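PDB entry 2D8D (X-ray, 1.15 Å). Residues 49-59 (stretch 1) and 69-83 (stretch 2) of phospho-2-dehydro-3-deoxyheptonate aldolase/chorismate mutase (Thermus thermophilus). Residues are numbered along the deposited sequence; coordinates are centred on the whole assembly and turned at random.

Stretch 1 49-59: REEEMLAYLTA
Stretch 2 69-83: TIRKLFKEIFKASLD

Residues 49-59 and 69-83 are both α-helical, with phi/psi near -65/-40 and i to i+4 hydrogen bonds. Their axes approach to 9.5 Å and run roughly antiparallel, at 143°, so Glu 50 registers with Phe 78 (CA-CA 7.5 Å), Leu 54 with Arg 71 (6.0 Å) and Thr 58 with Ile 70 (6.6 Å).

Apolar packing dominates. Leu 54 (m, t) is a knob in the hole formed by Arg 71, Phe 74, Lys 75 and Phe 78; its forked end suits this, CD2 lying 3.6 Å from Phe 78 CE2 while CD1 lies 3.9 Å from Lys 75 CG.

Two CH-pi contacts use the flat aromatic faces. Leu 57 CD1 (m, t) stands 3.4 Å from the Phe 74 ring centroid (chi1 -86°, chi2 -79°), and Met 53 CE (m, t, m) stands 3.9 Å from that of Phe 78 (chi1 -59°, chi2 -24°).

Polar side chains also take part in the contact. Arg 71 (t, t, m; chi4 -75°) brings its planar guanidinium beneath Thr 58 (p), with NH2 3.7 Å from CG2. No direct hydrogen bond crosses the contact; instead a water donates to Glu 50 OE1 (2.5 Å) and accepts from Lys 75 NZ (2.8 Å), linking opposite charges. Glu 50 is m, t and Lys 75 m, t, p, p.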

# COMPACT_ATOMS: atom_id res chain seq x y z
N ARG B 49 3.76 -11.02 15.17
CA ARG B 49 4.37 -10.78 13.87
C ARG B 49 3.91 -9.44 13.30
O ARG B 49 4.71 -8.67 12.77
CB ARG B 49 4.00 -11.94 12.93
CG ARG B 49 4.27 -11.70 11.45
CD ARG B 49 5.73 -11.47 11.12
NE ARG B 49 5.91 -11.45 9.67
CZ ARG B 49 6.97 -10.99 9.03
NH1 ARG B 49 8.00 -10.48 9.70
NH2 ARG B 49 7.00 -11.02 7.70
N GLU B 50 2.62 -9.16 13.42
CA GLU B 50 2.09 -7.90 12.91
C GLU B 50 2.75 -6.71 13.60
O GLU B 50 3.14 -5.74 12.94
CB GLU B 50 0.57 -7.85 13.09
CG GLU B 50 -0.18 -8.66 12.03
CD GLU B 50 -1.68 -8.63 12.21
OE1 GLU B 50 -2.20 -7.66 12.80
OE2 GLU B 50 -2.35 -9.58 11.75
N GLU B 51 2.89 -6.78 14.92
CA GLU B 51 3.51 -5.70 15.67
C GLU B 51 4.99 -5.55 15.31
O GLU B 51 5.52 -4.44 15.29
CB GLU B 51 3.34 -5.95 17.17
CG GLU B 51 1.94 -5.66 17.67
CD GLU B 51 1.69 -6.17 19.07
OE1 GLU B 51 2.62 -6.15 19.90
OE2 GLU B 51 0.54 -6.59 19.35
N GLU B 52 5.66 -6.66 15.01
CA GLU B 52 7.06 -6.59 14.64
C GLU B 52 7.21 -5.89 13.29
O GLU B 52 8.12 -5.09 13.11
CB GLU B 52 7.67 -7.99 14.60
CG GLU B 52 7.62 -8.65 15.97
CD GLU B 52 8.14 -10.06 15.98
OE1 GLU B 52 7.93 -10.78 14.98
OE2 GLU B 52 8.74 -10.46 17.00
N MET B 53 6.31 -6.16 12.36
CA MET B 53 6.37 -5.51 11.05
C MET B 53 6.09 -4.01 11.21
O MET B 53 6.78 -3.18 10.63
CB MET B 53 5.37 -6.15 10.08
CG MET B 53 5.71 -7.59 9.74
SD MET B 53 4.68 -8.34 8.47
CE MET B 53 3.15 -8.55 9.36
N LEU B 54 5.09 -3.68 12.02
CA LEU B 54 4.76 -2.27 12.24
C LEU B 54 5.93 -1.54 12.89
O LEU B 54 6.16 -0.36 12.62
CB LEU B 54 3.51 -2.15 13.12
CG LEU B 54 2.20 -2.63 12.50
CD1 LEU B 54 1.10 -2.55 13.54
CD2 LEU B 54 1.85 -1.79 11.28
N ALA B 55 6.66 -2.25 13.75
CA ALA B 55 7.79 -1.65 14.44
C ALA B 55 8.93 -1.27 13.50
O ALA B 55 9.43 -0.15 13.57
CB ALA B 55 8.31 -2.60 15.53
N TYR B 56 9.35 -2.17 12.62
CA TYR B 56 10.44 -1.77 11.74
C TYR B 56 10.00 -0.80 10.65
O TYR B 56 10.78 0.03 10.21
CB TYR B 56 11.19 -2.99 11.14
CG TYR B 56 10.45 -3.90 10.18
CD1 TYR B 56 10.17 -5.22 10.53
CD2 TYR B 56 10.10 -3.47 8.90
CE1 TYR B 56 9.55 -6.09 9.63
CE2 TYR B 56 9.48 -4.33 8.00
CZ TYR B 56 9.21 -5.64 8.37
OH TYR B 56 8.57 -6.49 7.49
N LEU B 57 8.73 -0.88 10.24
CA LEU B 57 8.25 0.04 9.21
C LEU B 57 8.17 1.46 9.76
O LEU B 57 8.49 2.42 9.06
CB LEU B 57 6.88 -0.42 8.69
CG LEU B 57 6.95 -1.72 7.88
CD1 LEU B 57 5.55 -2.27 7.65
CD2 LEU B 57 7.67 -1.46 6.55
N THR B 58 7.75 1.60 11.01
CA THR B 58 7.68 2.94 11.58
C THR B 58 9.10 3.45 11.86
O THR B 58 9.39 4.62 11.68
CB THR B 58 6.85 2.98 12.88
OG1 THR B 58 7.35 2.01 13.80
CG2 THR B 58 5.39 2.67 12.58
N ALA B 59 9.99 2.55 12.28
CA ALA B 59 11.37 2.93 12.56
C ALA B 59 12.06 3.42 11.29
O ALA B 59 12.82 4.38 11.32
CB ALA B 59 12.13 1.75 13.14
N THR B 69 0.36 7.28 10.48
CA THR B 69 -0.27 7.04 9.18
C THR B 69 0.29 5.77 8.56
O THR B 69 -0.45 4.95 8.02
CB THR B 69 -0.04 8.23 8.22
OG1 THR B 69 -0.67 9.40 8.74
CG2 THR B 69 -0.61 7.92 6.84
N ILE B 70 1.61 5.60 8.63
CA ILE B 70 2.25 4.41 8.09
C ILE B 70 1.68 3.19 8.83
O ILE B 70 1.35 2.18 8.22
CB ILE B 70 3.79 4.47 8.26
CG1 ILE B 70 4.37 5.54 7.33
CG2 ILE B 70 4.41 3.11 7.99
CD1 ILE B 70 4.01 5.37 5.87
N ARG B 71 1.56 3.31 10.14
CA ARG B 71 1.02 2.22 10.95
C ARG B 71 -0.41 1.90 10.52
O ARG B 71 -0.77 0.73 10.35
CB ARG B 71 1.04 2.62 12.43
CG ARG B 71 0.55 1.56 13.39
CD ARG B 71 0.59 2.07 14.82
NE ARG B 71 1.95 2.40 15.24
CZ ARG B 71 2.88 1.50 15.55
NH1 ARG B 71 2.61 0.21 15.48
NH2 ARG B 71 4.09 1.90 15.91
N LYS B 72 -1.22 2.93 10.34
CA LYS B 72 -2.61 2.77 9.92
C LYS B 72 -2.73 2.06 8.58
O LYS B 72 -3.51 1.12 8.42
CB LYS B 72 -3.29 4.14 9.82
CG LYS B 72 -4.74 4.10 9.38
CD LYS B 72 -5.25 5.48 9.00
CE LYS B 72 -5.11 6.47 10.15
NZ LYS B 72 -5.86 6.03 11.36
N LEU B 73 -1.95 2.52 7.60
CA LEU B 73 -1.99 1.94 6.27
C LEU B 73 -1.57 0.48 6.27
O LEU B 73 -2.22 -0.36 5.66
CB LEU B 73 -1.10 2.75 5.32
CG LEU B 73 -1.60 4.17 5.03
CD1 LEU B 73 -0.58 4.91 4.20
CD2 LEU B 73 -2.95 4.11 4.31
N PHE B 74 -0.48 0.16 6.97
CA PHE B 74 -0.05 -1.23 7.00
C PHE B 74 -1.03 -2.12 7.77
O PHE B 74 -1.19 -3.29 7.42
CB PHE B 74 1.38 -1.34 7.52
CG PHE B 74 2.41 -1.16 6.44
CD1 PHE B 74 2.72 -2.20 5.57
CD2 PHE B 74 3.02 0.08 6.24
CE1 PHE B 74 3.62 -2.02 4.52
CE2 PHE B 74 3.92 0.27 5.19
CZ PHE B 74 4.22 -0.79 4.33
N LYS B 75 -1.70 -1.58 8.78
CA LYS B 75 -2.68 -2.38 9.51
C LYS B 75 -3.80 -2.76 8.54
O LYS B 75 -4.33 -3.87 8.60
CB LYS B 75 -3.25 -1.61 10.70
CG LYS B 75 -2.31 -1.54 11.89
CD LYS B 75 -2.99 -0.94 13.11
CE LYS B 75 -4.17 -1.78 13.57
NZ LYS B 75 -3.77 -3.18 13.87
N GLU B 76 -4.15 -1.85 7.64
CA GLU B 76 -5.18 -2.11 6.64
C GLU B 76 -4.69 -3.18 5.68
O GLU B 76 -5.45 -4.07 5.30
CB GLU B 76 -5.51 -0.83 5.87
CG GLU B 76 -6.30 0.20 6.66
CD GLU B 76 -7.66 -0.32 7.08
OE1 GLU B 76 -8.43 -0.74 6.19
OE2 GLU B 76 -7.95 -0.32 8.30
N ILE B 77 -3.42 -3.10 5.30
CA ILE B 77 -2.84 -4.08 4.39
C ILE B 77 -2.82 -5.45 5.06
O ILE B 77 -3.11 -6.47 4.43
CB ILE B 77 -1.40 -3.67 4.00
CG1 ILE B 77 -1.45 -2.40 3.14
CG2 ILE B 77 -0.71 -4.80 3.25
CD1 ILE B 77 -0.09 -1.82 2.83
N PHE B 78 -2.50 -5.48 6.35
CA PHE B 78 -2.46 -6.74 7.09
C PHE B 78 -3.86 -7.31 7.26
O PHE B 78 -4.05 -8.53 7.26
CB PHE B 78 -1.80 -6.56 8.47
CG PHE B 78 -0.40 -6.02 8.41
CD1 PHE B 78 0.40 -6.19 7.28
CD2 PHE B 78 0.15 -5.36 9.51
CE1 PHE B 78 1.70 -5.71 7.25
CE2 PHE B 78 1.45 -4.88 9.48
CZ PHE B 78 2.24 -5.06 8.35
N LYS B 79 -4.84 -6.43 7.40
CA LYS B 79 -6.23 -6.84 7.55
C LYS B 79 -6.71 -7.52 6.27
O LYS B 79 -7.36 -8.57 6.31
CB LYS B 79 -7.12 -5.63 7.85
CG LYS B 79 -8.61 -5.92 7.77
CD LYS B 79 -9.45 -4.77 8.33
CE LYS B 79 -9.26 -3.48 7.55
NZ LYS B 79 -10.13 -2.39 8.09
N ALA B 80 -6.39 -6.92 5.13
CA ALA B 80 -6.78 -7.46 3.84
C ALA B 80 -6.17 -8.84 3.63
O ALA B 80 -6.76 -9.70 2.97
CB ALA B 80 -6.33 -6.51 2.73
N SER B 81 -4.98 -9.04 4.19
CA SER B 81 -4.27 -10.31 4.07
C SER B 81 -4.99 -11.44 4.81
O SER B 81 -5.17 -12.53 4.26
CB SER B 81 -2.84 -10.17 4.60
OG SER B 81 -2.12 -9.21 3.86
N LEU B 82 -5.39 -11.18 6.05
CA LEU B 82 -6.10 -12.19 6.83
C LEU B 82 -7.37 -12.58 6.08
O LEU B 82 -7.71 -13.76 5.98
CB LEU B 82 -6.47 -11.67 8.22
CG LEU B 82 -5.49 -11.98 9.36
CD1 LEU B 82 -6.09 -11.49 10.67
CD2 LEU B 82 -5.24 -13.48 9.43
N ASP B 83 -8.07 -11.57 5.58
CA ASP B 83 -9.29 -11.79 4.83
C ASP B 83 -9.01 -12.76 3.69
O ASP B 83 -9.74 -13.72 3.48
CB ASP B 83 -9.82 -10.47 4.27
CG ASP B 83 -11.05 -10.65 3.40
OD1 ASP B 83 -12.04 -11.25 3.88
OD2 ASP B 83 -11.02 -10.20 2.23
O HOH W 1 -2.01 -10.10 8.31
O HOH W 2 -2.06 -5.15 12.75